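Hydroxylase (Rhodococcus sp., PDB 2OR0) is a putative flavin-dependent hydroxylase of the acyl-CoA dehydrogenase family, which probably uses reduced flavin and molecular oxygen to insert one oxygen atom into its substrate. Local coordinates at residues A[62-67]-A[123-128]; A[80-85]-A[254-259]; A[105-110]-A[244-249]; A[160-165]-A[187-192]. All coordinates share one frame; numbering follows the deposited sequence.

Interaction 1 of 4, residues A[62-67]-A[123-128]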
# COMPACT_ATOMS: atom_id res chain seq x y z
N ALA A 62 -3.24 4.41 13.16
CA ALA A 62 -3.36 3.74 11.85
C ALA A 62 -2.23 2.78 11.46
O ALA A 62 -2.47 1.73 10.87
CB ALA A 62 -3.58 4.76 10.73
N ILE A 63 -0.99 3.14 11.78
CA ILE A 63 0.15 2.29 11.42
C ILE A 63 0.26 1.06 12.34
O ILE A 63 0.87 0.05 11.97
CB ILE A 63 1.47 3.10 11.39
CG1 ILE A 63 1.28 4.37 10.53
CG2 ILE A 63 2.67 2.24 10.97
CD1 ILE A 63 0.88 4.13 9.08
N ARG A 64 -0.38 1.12 13.51
CA ARG A 64 -0.40 -0.02 14.43
C ARG A 64 -1.51 -1.05 14.16
O ARG A 64 -1.62 -2.08 14.88
CB ARG A 64 -0.47 0.50 15.86
CG ARG A 64 0.88 1.05 16.31
CD ARG A 64 0.88 1.44 17.77
NE ARG A 64 -0.15 2.44 18.03
CZ ARG A 64 -0.22 3.16 19.14
NH1 ARG A 64 0.70 2.97 20.11
NH2 ARG A 64 -1.20 4.05 19.29
N LEU A 65 -2.31 -0.80 13.13
CA LEU A 65 -3.40 -1.70 12.73
C LEU A 65 -3.01 -3.18 12.66
O LEU A 65 -3.73 -4.03 13.19
CB LEU A 65 -4.03 -1.26 11.39
CG LEU A 65 -4.95 -0.03 11.43
CD1 LEU A 65 -5.23 0.49 10.02
CD2 LEU A 65 -6.25 -0.33 12.16
N LEU A 66 -1.88 -3.47 12.03
CA LEU A 66 -1.45 -4.85 11.82
C LEU A 66 -0.23 -5.19 12.67
O LEU A 66 0.45 -6.19 12.43
CB LEU A 66 -1.14 -5.08 10.34
CG LEU A 66 -2.23 -4.77 9.30
CD1 LEU A 66 -1.64 -4.85 7.90
CD2 LEU A 66 -3.48 -5.70 9.46
N GLN A 67 0.06 -4.35 13.66
CA GLN A 67 1.20 -4.53 14.55
C GLN A 67 0.85 -5.55 15.67
O GLN A 67 -0.31 -5.62 16.08
CB GLN A 67 1.54 -3.17 15.16
CG GLN A 67 2.90 -3.06 15.83
CD GLN A 67 3.40 -1.63 15.82
OE1 GLN A 67 3.33 -0.95 14.79
NE2 GLN A 67 3.91 -1.17 16.97
N GLU A 123 11.50 0.70 22.42
CA GLU A 123 11.35 1.96 23.13
C GLU A 123 10.10 2.73 22.71
O GLU A 123 9.44 3.36 23.55
CB GLU A 123 12.60 2.83 22.94
CG GLU A 123 13.83 2.28 23.65
CD GLU A 123 13.66 2.31 25.17
OE1 GLU A 123 13.61 3.43 25.74
OE2 GLU A 123 13.57 1.22 25.79
N ASP A 124 9.78 2.68 21.42
CA ASP A 124 8.68 3.45 20.87
C ASP A 124 7.89 2.61 19.86
O ASP A 124 8.39 2.30 18.77
CB ASP A 124 9.23 4.72 20.22
CG ASP A 124 8.14 5.70 19.83
OD1 ASP A 124 6.94 5.34 19.87
OD2 ASP A 124 8.51 6.84 19.48
N ASN A 125 6.68 2.21 20.26
CA ASN A 125 5.76 1.44 19.40
C ASN A 125 5.43 2.18 18.11
O ASN A 125 5.01 1.57 17.14
CB ASN A 125 4.44 1.15 20.13
CG ASN A 125 4.61 0.38 21.44
OD1 ASN A 125 5.51 -0.46 21.58
ND2 ASN A 125 3.72 0.66 22.40
N ASP A 126 5.56 3.51 18.13
CA ASP A 126 5.18 4.34 17.00
C ASP A 126 6.33 4.63 16.02
O ASP A 126 6.26 5.58 15.24
CB ASP A 126 4.55 5.65 17.48
CG ASP A 126 3.11 5.48 17.93
OD1 ASP A 126 2.39 4.64 17.34
OD2 ASP A 126 2.71 6.17 18.88
N THR A 127 7.36 3.80 16.07
CA THR A 127 8.48 3.87 15.14
C THR A 127 8.04 3.25 13.82
O THR A 127 7.54 2.11 13.81
CB THR A 127 9.72 3.12 15.70
OG1 THR A 127 10.12 3.73 16.93
CG2 THR A 127 10.89 3.16 14.73
N TRP A 128 8.22 3.99 12.72
CA TRP A 128 7.82 3.53 11.38
C TRP A 128 8.98 3.00 10.55
O TRP A 128 10.12 3.48 10.67
CB TRP A 128 7.17 4.66 10.58
CG TRP A 128 5.90 5.19 11.14
CD1 TRP A 128 5.17 4.70 12.20
CD2 TRP A 128 5.15 6.31 10.62
NE1 TRP A 128 4.05 5.48 12.41
CE2 TRP A 128 4.00 6.46 11.45
CE3 TRP A 128 5.34 7.20 9.55
CZ2 TRP A 128 3.04 7.48 11.23
CZ3 TRP A 128 4.39 8.22 9.34
CH2 TRP A 128 3.25 8.34 10.18
O HOH W 1 3.87 1.67 14.58
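Ile63 CG1 lies above the plane of the Trp128 indole, offset to the rim by NE1 and CE2 and 3.6 Å from Trp128 CE2, while Ile63 CG2 stands 4.1 Å from the centroid of the five-membered ring of Trp128 as an off-centre CH-pi contact. Two type I beta turns meet here, Arg64-Gln67 and Asp124-Thr127, joining the loop before helix 78-91 to the one that enters the beta domain at strand 129-130. Arg58 adds a cation-pi contact to the same indole. The Arg64 guanidinium is the second flat group. Asp126 OD1 sits over one of its faces, 3.4 Å from Arg64 NE, with the carboxylate plane turned 53° from the guanidinium plane, and Asn125 CB is at the edge. Because OD1 stands well out of the guanidinium plane, no N-H points at it and the salt bridge is held by charge. An Asx turn, Asp126 N to Asp124 OD1, braces the second turn. Chi1 of -165° sends the extended Gln67 chain across to the backbone of Asn125. Its NE2 also bonds Tyr71 O, which leaves the amide well anchored. Gln67 NE2 gives Asn125 O a nearly straight bond of 3.0 Å on a lone pair, and a water donates to both Gln67 OE1 and that same Asn125 O.

Interaction 2 of 4, residues A[80-85]-A[254-259]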
# COMPACT_ATOMS: atom_id res chain seq x y z
N GLU A 80 -10.76 -4.87 8.22
CA GLU A 80 -10.66 -3.60 8.93
C GLU A 80 -9.46 -2.75 8.47
O GLU A 80 -9.56 -1.52 8.36
CB GLU A 80 -10.56 -3.80 10.46
CG GLU A 80 -10.48 -2.43 11.17
CD GLU A 80 -10.64 -2.51 12.69
OE1 GLU A 80 -10.87 -3.61 13.22
OE2 GLU A 80 -10.54 -1.45 13.32
N PHE A 81 -8.33 -3.40 8.25
CA PHE A 81 -7.17 -2.69 7.71
C PHE A 81 -7.56 -2.06 6.35
O PHE A 81 -7.40 -0.86 6.16
CB PHE A 81 -5.99 -3.66 7.51
CG PHE A 81 -4.79 -3.03 6.79
CD1 PHE A 81 -4.05 -2.04 7.40
CD2 PHE A 81 -4.43 -3.45 5.52
CE1 PHE A 81 -2.95 -1.47 6.77
CE2 PHE A 81 -3.31 -2.91 4.88
CZ PHE A 81 -2.57 -1.91 5.51
N ALA A 82 -8.09 -2.86 5.44
CA ALA A 82 -8.42 -2.40 4.11
C ALA A 82 -9.38 -1.21 4.16
O ALA A 82 -9.15 -0.19 3.51
CB ALA A 82 -8.97 -3.53 3.27
N GLU A 83 -10.44 -1.32 4.97
CA GLU A 83 -11.44 -0.27 5.05
C GLU A 83 -10.89 1.01 5.66
O GLU A 83 -11.32 2.12 5.27
CB GLU A 83 -12.68 -0.74 5.83
CG GLU A 83 -13.52 -1.79 5.06
CD GLU A 83 -14.64 -2.46 5.91
OE1 GLU A 83 -14.68 -2.31 7.15
OE2 GLU A 83 -15.46 -3.19 5.31
N THR A 84 -9.99 0.88 6.63
CA THR A 84 -9.38 2.05 7.26
C THR A 84 -8.50 2.81 6.25
O THR A 84 -8.57 4.04 6.17
CB THR A 84 -8.57 1.68 8.53
OG1 THR A 84 -9.36 0.83 9.38
CG2 THR A 84 -8.18 2.95 9.27
N VAL A 85 -7.65 2.09 5.52
CA VAL A 85 -6.84 2.68 4.45
C VAL A 85 -7.74 3.43 3.44
O VAL A 85 -7.50 4.61 3.14
CB VAL A 85 -6.02 1.60 3.75
CG1 VAL A 85 -5.33 2.15 2.49
CG2 VAL A 85 -4.98 0.99 4.70
N PHE A 254 0.46 -7.71 1.31
CA PHE A 254 1.33 -6.63 0.86
C PHE A 254 0.58 -5.76 -0.16
O PHE A 254 0.44 -4.57 0.06
CB PHE A 254 2.72 -7.16 0.38
CG PHE A 254 3.49 -6.20 -0.52
CD1 PHE A 254 3.83 -4.92 -0.09
CD2 PHE A 254 3.88 -6.60 -1.80
CE1 PHE A 254 4.52 -4.06 -0.94
CE2 PHE A 254 4.58 -5.74 -2.64
CZ PHE A 254 4.90 -4.48 -2.20
N PRO A 255 0.07 -6.34 -1.25
CA PRO A 255 -0.72 -5.52 -2.18
C PRO A 255 -2.07 -4.98 -1.65
O PRO A 255 -2.65 -4.10 -2.30
CB PRO A 255 -0.98 -6.47 -3.34
CG PRO A 255 0.06 -7.49 -3.25
CD PRO A 255 0.23 -7.71 -1.77
N LEU A 256 -2.54 -5.46 -0.49
CA LEU A 256 -3.88 -5.11 0.01
C LEU A 256 -3.95 -3.64 0.39
O LEU A 256 -4.90 -2.93 0.02
CB LEU A 256 -4.29 -5.99 1.21
CG LEU A 256 -5.64 -5.71 1.90
CD1 LEU A 256 -6.81 -6.07 0.98
CD2 LEU A 256 -5.75 -6.48 3.24
N GLY A 257 -2.95 -3.19 1.14
CA GLY A 257 -2.87 -1.79 1.53
C GLY A 257 -2.75 -0.85 0.35
O GLY A 257 -3.32 0.25 0.34
N ILE A 258 -1.98 -1.27 -0.65
CA ILE A 258 -1.67 -0.45 -1.81
C ILE A 258 -2.94 -0.28 -2.71
O ILE A 258 -3.30 0.82 -3.06
CB ILE A 258 -0.50 -1.09 -2.63
CG1 ILE A 258 0.84 -0.84 -1.91
CG2 ILE A 258 -0.45 -0.53 -4.02
CD1 ILE A 258 1.96 -1.73 -2.40
N THR A 259 -3.58 -1.38 -3.04
CA THR A 259 -4.82 -1.36 -3.83
C THR A 259 -5.99 -0.75 -3.05
O THR A 259 -6.77 0.03 -3.61
CB THR A 259 -5.13 -2.75 -4.38
OG1 THR A 259 -3.99 -3.16 -5.13
CG2 THR A 259 -6.35 -2.74 -5.31
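Phe81 and Leu256 run alongside one another, pointing opposite ways, where two helices pack nearly parallel, at a crossing angle of -27° and with local axes 9.1 Å apart. The contact lies in the helical part of the acyl-CoA dehydrogenase fold and joins helix 78-91 to the start of the long helix 250-277, which is kinked at Pro255. A trans first torsion in Phe81 (chi1 173°) swings the ring across to the second helix. There its edge meets the leucine, Phe81 CD2 to Leu256 CD2 at 4.0 Å. The neighbouring ring atom Phe81 CE2 comes to 3.6 Å from Gly257 CA, approaching obliquely. With no side chain on Gly257, the phenylalanine rests directly on the bare CA. The other branch of the leucine, Leu256 CD1, reaches 4.0 Å to Ala82 CB, so the two methyls of one residue touch successive positions of helix 78-91. Val85, one turn on from Phe81, puts CG2 over one face of the phenyl ring near its rim. Leu66 also touches Phe81, while Ile313 and Leu312 of helix 292-324 touch Ala82 and Leu256 respectively. The contact is thus buried and mostly apolar, and at its far end the other valine methyl meets a main-chain oxygen, Val85 CG1 to Gly257 O at 3.5 Å.

Interaction 3 of 4, residues A[105-110]-A[244-249]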
# COMPACT_ATOMS: atom_id res chain seq x y z
N HIS A 105 4.27 -2.90 6.91
CA HIS A 105 5.58 -3.31 7.41
C HIS A 105 5.54 -4.01 8.79
O HIS A 105 6.25 -5.00 8.97
CB HIS A 105 6.58 -2.14 7.36
CG HIS A 105 6.77 -1.58 5.98
ND1 HIS A 105 6.87 -0.23 5.73
CD2 HIS A 105 6.84 -2.18 4.77
CE1 HIS A 105 7.01 -0.02 4.44
NE2 HIS A 105 6.99 -1.19 3.83
N PRO A 106 4.69 -3.52 9.75
CA PRO A 106 4.53 -4.20 11.03
C PRO A 106 3.99 -5.61 10.87
O PRO A 106 4.29 -6.48 11.69
CB PRO A 106 3.48 -3.34 11.75
CG PRO A 106 3.65 -1.99 11.17
CD PRO A 106 3.87 -2.29 9.71
N TRP A 107 3.22 -5.84 9.82
CA TRP A 107 2.69 -7.17 9.58
C TRP A 107 3.82 -8.16 9.29
O TRP A 107 3.87 -9.26 9.86
CB TRP A 107 1.61 -7.14 8.47
CG TRP A 107 1.05 -8.49 8.21
CD1 TRP A 107 -0.01 -9.09 8.87
CD2 TRP A 107 1.49 -9.42 7.21
NE1 TRP A 107 -0.22 -10.34 8.34
CE2 TRP A 107 0.69 -10.57 7.34
CE3 TRP A 107 2.50 -9.39 6.23
CZ2 TRP A 107 0.86 -11.69 6.51
CZ3 TRP A 107 2.67 -10.49 5.42
CH2 TRP A 107 1.85 -11.62 5.55
N GLU A 108 4.74 -7.78 8.40
CA GLU A 108 5.85 -8.67 8.07
C GLU A 108 6.85 -8.78 9.25
O GLU A 108 7.34 -9.86 9.53
CB GLU A 108 6.58 -8.25 6.80
CG GLU A 108 7.69 -9.24 6.43
CD GLU A 108 8.35 -8.95 5.09
OE1 GLU A 108 7.85 -8.08 4.34
OE2 GLU A 108 9.37 -9.59 4.78
N LEU A 109 7.14 -7.67 9.92
CA LEU A 109 8.08 -7.69 11.03
C LEU A 109 7.58 -8.62 12.13
O LEU A 109 8.37 -9.13 12.92
CB LEU A 109 8.25 -6.30 11.61
CG LEU A 109 9.58 -6.10 12.36
CD1 LEU A 109 10.78 -6.08 11.37
CD2 LEU A 109 9.51 -4.84 13.21
N ALA A 110 6.26 -8.84 12.18
CA ALA A 110 5.66 -9.69 13.20
C ALA A 110 6.29 -11.05 13.17
O ALA A 110 6.44 -11.67 14.20
CB ALA A 110 4.15 -9.80 13.04
N PRO A 244 -4.19 -15.91 13.34
CA PRO A 244 -4.46 -16.11 11.91
C PRO A 244 -4.01 -14.92 11.04
O PRO A 244 -3.55 -15.14 9.94
CB PRO A 244 -5.97 -16.32 11.85
CG PRO A 244 -6.34 -16.83 13.25
CD PRO A 244 -5.43 -16.00 14.14
N LEU A 245 -4.10 -13.70 11.57
CA LEU A 245 -3.65 -12.53 10.83
C LEU A 245 -2.23 -12.75 10.29
O LEU A 245 -1.98 -12.57 9.08
CB LEU A 245 -3.72 -11.26 11.67
CG LEU A 245 -3.03 -10.05 11.00
CD1 LEU A 245 -3.76 -9.58 9.70
CD2 LEU A 245 -2.91 -8.95 12.00
N PHE A 246 -1.33 -13.18 11.17
CA PHE A 246 0.08 -13.29 10.81
C PHE A 246 0.40 -14.50 9.99
O PHE A 246 1.54 -14.68 9.57
CB PHE A 246 0.97 -13.20 12.06
CG PHE A 246 0.83 -11.90 12.76
CD1 PHE A 246 0.98 -10.71 12.05
CD2 PHE A 246 0.51 -11.86 14.11
CE1 PHE A 246 0.83 -9.49 12.69
CE2 PHE A 246 0.37 -10.64 14.75
CZ PHE A 246 0.53 -9.44 14.03
N ASN A 247 -0.61 -15.32 9.72
CA ASN A 247 -0.39 -16.43 8.81
C ASN A 247 -1.03 -16.24 7.45
O ASN A 247 -1.09 -17.18 6.66
CB ASN A 247 -0.81 -17.75 9.45
CG ASN A 247 0.08 -18.11 10.63
OD1 ASN A 247 1.08 -18.80 10.45
ND2 ASN A 247 -0.29 -17.65 11.83
N MSE A 248 -1.49 -15.03 7.18
CA MSE A 248 -2.06 -14.67 5.85
C MSE A 248 -0.99 -14.72 4.73
O MSE A 248 0.19 -14.53 5.01
CB MSE A 248 -2.71 -13.29 5.91
CG MSE A 248 -3.99 -13.23 6.76
SE MSE A 248 -5.50 -13.97 5.81
CE MSE A 248 -5.70 -12.55 4.40
N PRO A 249 -1.39 -15.01 3.46
CA PRO A 249 -0.37 -14.95 2.41
C PRO A 249 0.20 -13.54 2.23
O PRO A 249 -0.56 -12.57 2.24
CB PRO A 249 -1.14 -15.38 1.15
CG PRO A 249 -2.36 -16.16 1.70
CD PRO A 249 -2.71 -15.41 2.93
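Ala110 CB presses on one face of the Phe246 ring, a CH-pi contact of 3.6 Å to the centroid, while Leu245 CG lies over the opposite face near its rim. The phenyl thus sits between the Ala110 methyl and its own chain neighbour. Trp107 comes alongside: its CD1 lies 3.7 Å from Phe246 CD1, with the planes of the indole five-membered ring and the phenyl at an oblique 39°. The indole also touches the leucine, Trp107 CD1 to Leu245 CG at 3.8 Å. A fully extended chi1 (-180°) sends the Trp107 indole toward the loop, and chi2 of 86° turns its edge to two carbonyls. Trp107 NE1 donates to Leu245 O over 2.9 Å, the oxygen lying in the indole plane but the donor standing above the carbonyl plane. Met248 N binds that oxygen from the other face, so Leu245 O is gripped twice and ties the tryptophan to the turn of the loop. Farther along the same edge, Trp107 CZ2 is 3.3 Å from Met248 O, which accepts a hydrogen bond from Gln236. The contact joins helix 105-109 to the loop leading into helix 250-277, whose Tyr250 and Met253 touch the indole, while Phe319 of helix 292-324 touches the selenomethionine at Met248.

Interaction 4 of 4, residues A[160-165]-A[187-192]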
# COMPACT_ATOMS: atom_id res chain seq x y z
N HIS A 160 9.58 10.23 7.45
CA HIS A 160 8.91 10.04 8.74
C HIS A 160 9.21 8.67 9.35
O HIS A 160 8.64 8.28 10.38
CB HIS A 160 7.41 10.27 8.56
CG HIS A 160 7.07 11.67 8.14
ND1 HIS A 160 7.15 12.74 9.01
CD2 HIS A 160 6.67 12.18 6.95
CE1 HIS A 160 6.81 13.85 8.37
NE2 HIS A 160 6.50 13.53 7.12
N CYS A 161 10.12 7.94 8.70
CA CYS A 161 10.50 6.60 9.11
C CYS A 161 11.92 6.60 9.67
O CYS A 161 12.78 7.38 9.24
CB CYS A 161 10.39 5.64 7.94
SG CYS A 161 8.69 5.47 7.26
N GLN A 162 12.17 5.70 10.63
CA GLN A 162 13.46 5.59 11.30
C GLN A 162 14.19 4.29 10.96
O GLN A 162 15.32 4.08 11.38
CB GLN A 162 13.31 5.80 12.82
CG GLN A 162 13.12 7.29 13.22
CD GLN A 162 14.24 8.21 12.69
OE1 GLN A 162 15.44 7.95 12.91
NE2 GLN A 162 13.85 9.29 12.01
N TRP A 163 13.52 3.43 10.20
CA TRP A 163 14.10 2.19 9.70
C TRP A 163 13.58 1.97 8.27
O TRP A 163 12.56 2.55 7.89
CB TRP A 163 13.67 1.00 10.57
CG TRP A 163 14.21 1.02 12.00
CD1 TRP A 163 13.75 1.79 13.03
CD2 TRP A 163 15.29 0.25 12.52
NE1 TRP A 163 14.49 1.54 14.17
CE2 TRP A 163 15.44 0.61 13.89
CE3 TRP A 163 16.16 -0.71 11.97
CZ2 TRP A 163 16.43 0.03 14.71
CZ3 TRP A 163 17.12 -1.30 12.79
CH2 TRP A 163 17.24 -0.92 14.15
N ALA A 164 14.26 1.13 7.51
CA ALA A 164 13.79 0.76 6.18
C ALA A 164 13.80 -0.73 6.04
O ALA A 164 14.70 -1.38 6.57
CB ALA A 164 14.66 1.37 5.10
N PHE A 165 12.80 -1.24 5.33
CA PHE A 165 12.67 -2.64 4.98
C PHE A 165 12.94 -2.72 3.48
O PHE A 165 12.13 -2.25 2.69
CB PHE A 165 11.21 -3.03 5.22
CG PHE A 165 11.02 -4.38 5.84
CD1 PHE A 165 9.93 -4.61 6.71
CD2 PHE A 165 11.90 -5.43 5.59
CE1 PHE A 165 9.74 -5.86 7.31
CE2 PHE A 165 11.69 -6.69 6.20
CZ PHE A 165 10.62 -6.89 7.05
N LEU A 187 17.26 -1.88 8.05
CA LEU A 187 18.37 -0.94 8.33
C LEU A 187 17.85 0.25 9.10
O LEU A 187 16.77 0.74 8.80
CB LEU A 187 18.99 -0.40 7.03
CG LEU A 187 19.94 -1.27 6.22
CD1 LEU A 187 19.18 -2.35 5.50
CD2 LEU A 187 20.69 -0.42 5.22
N PRO A 188 18.62 0.72 10.10
CA PRO A 188 18.27 1.96 10.76
C PRO A 188 18.61 3.14 9.84
O PRO A 188 19.46 2.98 8.95
CB PRO A 188 19.19 1.97 11.99
CG PRO A 188 20.35 1.10 11.61
CD PRO A 188 19.82 0.08 10.68
N ARG A 189 17.94 4.28 10.04
CA ARG A 189 18.08 5.45 9.15
C ARG A 189 19.51 5.98 9.13
O ARG A 189 19.97 6.57 8.15
CB ARG A 189 17.12 6.58 9.57
CG ARG A 189 17.21 7.80 8.68
CD ARG A 189 15.85 8.38 8.41
NE ARG A 189 15.95 9.82 8.19
CZ ARG A 189 14.92 10.65 8.19
NH1 ARG A 189 13.68 10.19 8.39
NH2 ARG A 189 15.11 11.95 7.99
N THR A 190 20.20 5.74 10.24
CA THR A 190 21.61 6.04 10.37
C THR A 190 22.48 5.34 9.30
O THR A 190 23.57 5.84 8.95
CB THR A 190 22.07 5.68 11.81
OG1 THR A 190 23.16 6.54 12.15
CG2 THR A 190 22.48 4.23 11.92
N ASP A 191 21.99 4.22 8.77
CA ASP A 191 22.75 3.45 7.80
C ASP A 191 22.38 3.67 6.33
O ASP A 191 22.85 2.94 5.47
CB ASP A 191 22.67 1.96 8.14
CG ASP A 191 23.55 1.58 9.36
OD1 ASP A 191 24.35 2.43 9.83
OD2 ASP A 191 23.44 0.42 9.83
N TYR A 192 21.55 4.67 6.04
CA TYR A 192 21.27 5.01 4.63
C TYR A 192 21.04 6.49 4.42
O TYR A 192 20.99 7.27 5.37
CB TYR A 192 20.10 4.18 4.05
CG TYR A 192 18.78 4.30 4.83
CD1 TYR A 192 17.90 5.36 4.60
CD2 TYR A 192 18.43 3.35 5.78
CE1 TYR A 192 16.70 5.47 5.31
CE2 TYR A 192 17.25 3.45 6.49
CZ TYR A 192 16.38 4.51 6.25
OH TYR A 192 15.19 4.60 6.96
O HOH W 2 13.64 6.70 6.15
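Arg189 starts with CG opposite the backbone N (chi1 -179°) and bends at chi2, a path that brings its guanidinium to the Cys161 carbonyl; Tyr192, with chi1 at 57°, holds its ring between the backbone N and carbonyl carbon and lays it against Ala164. The Tyr192 CE2 to Ala164 CB distance is 3.6 Å. Both residues follow the end of strand 182-188, which forms an antiparallel beta hairpin with strand 163-170. Ala164 and Leu187 are a hydrogen-bonded pair, with Ala164 N to Leu187 O at 2.8 Å and Leu187 N to Ala164 O at 3.0 Å. Trp163 and Pro188 make the next, non-hydrogen-bonded pair, and on their face of the sheet the proline lies over the indole: Pro188 CB is 4.0 Å from the centroid of the six-membered ring of Trp163. Beyond the paired strands Arg189 N donates to Gln162 O over 2.9 Å. Arg189 NH1 meets Cys161 O at 3.1 Å, the oxygen lying in the guanidinium plane, and also bonds Asp159 O. A water links Cys161 O to Tyr192 OH. On the face of Ala164 and Leu187, opposite Trp163 and Pro188, Leu212 and Val214 of strand 210-214 pack on Tyr192. That the arginine spends NH1 on main-chain carbonyls is consistent with holding the loop before strand 163-170, its charge probably strengthening both bonds.

How the interactions relate
Interaction 2 lies nearest the middle of the chain, about 7 Å from its centre, and joins helices 78-91 and 250-277; interaction 4, about 23 Å from it between centres, belongs to the beta sheet. Interaction 1 touches both: Leu65 and Leu66 pack on Phe81 of interaction 2, while Trp128 O probably accepts a hydrogen bond from Gln162 N of interaction 4. Interaction 3 touches interaction 1 through Pro106 and Phe246, and Phe165 of interaction 4 through Glu108. Along the chain the segments of interaction 1 alternate with those of interactions 2 and 3, and interaction 4 is nested inside both of these, so the beta region lies between the helical parts, as in the acyl-CoA dehydrogenase fold.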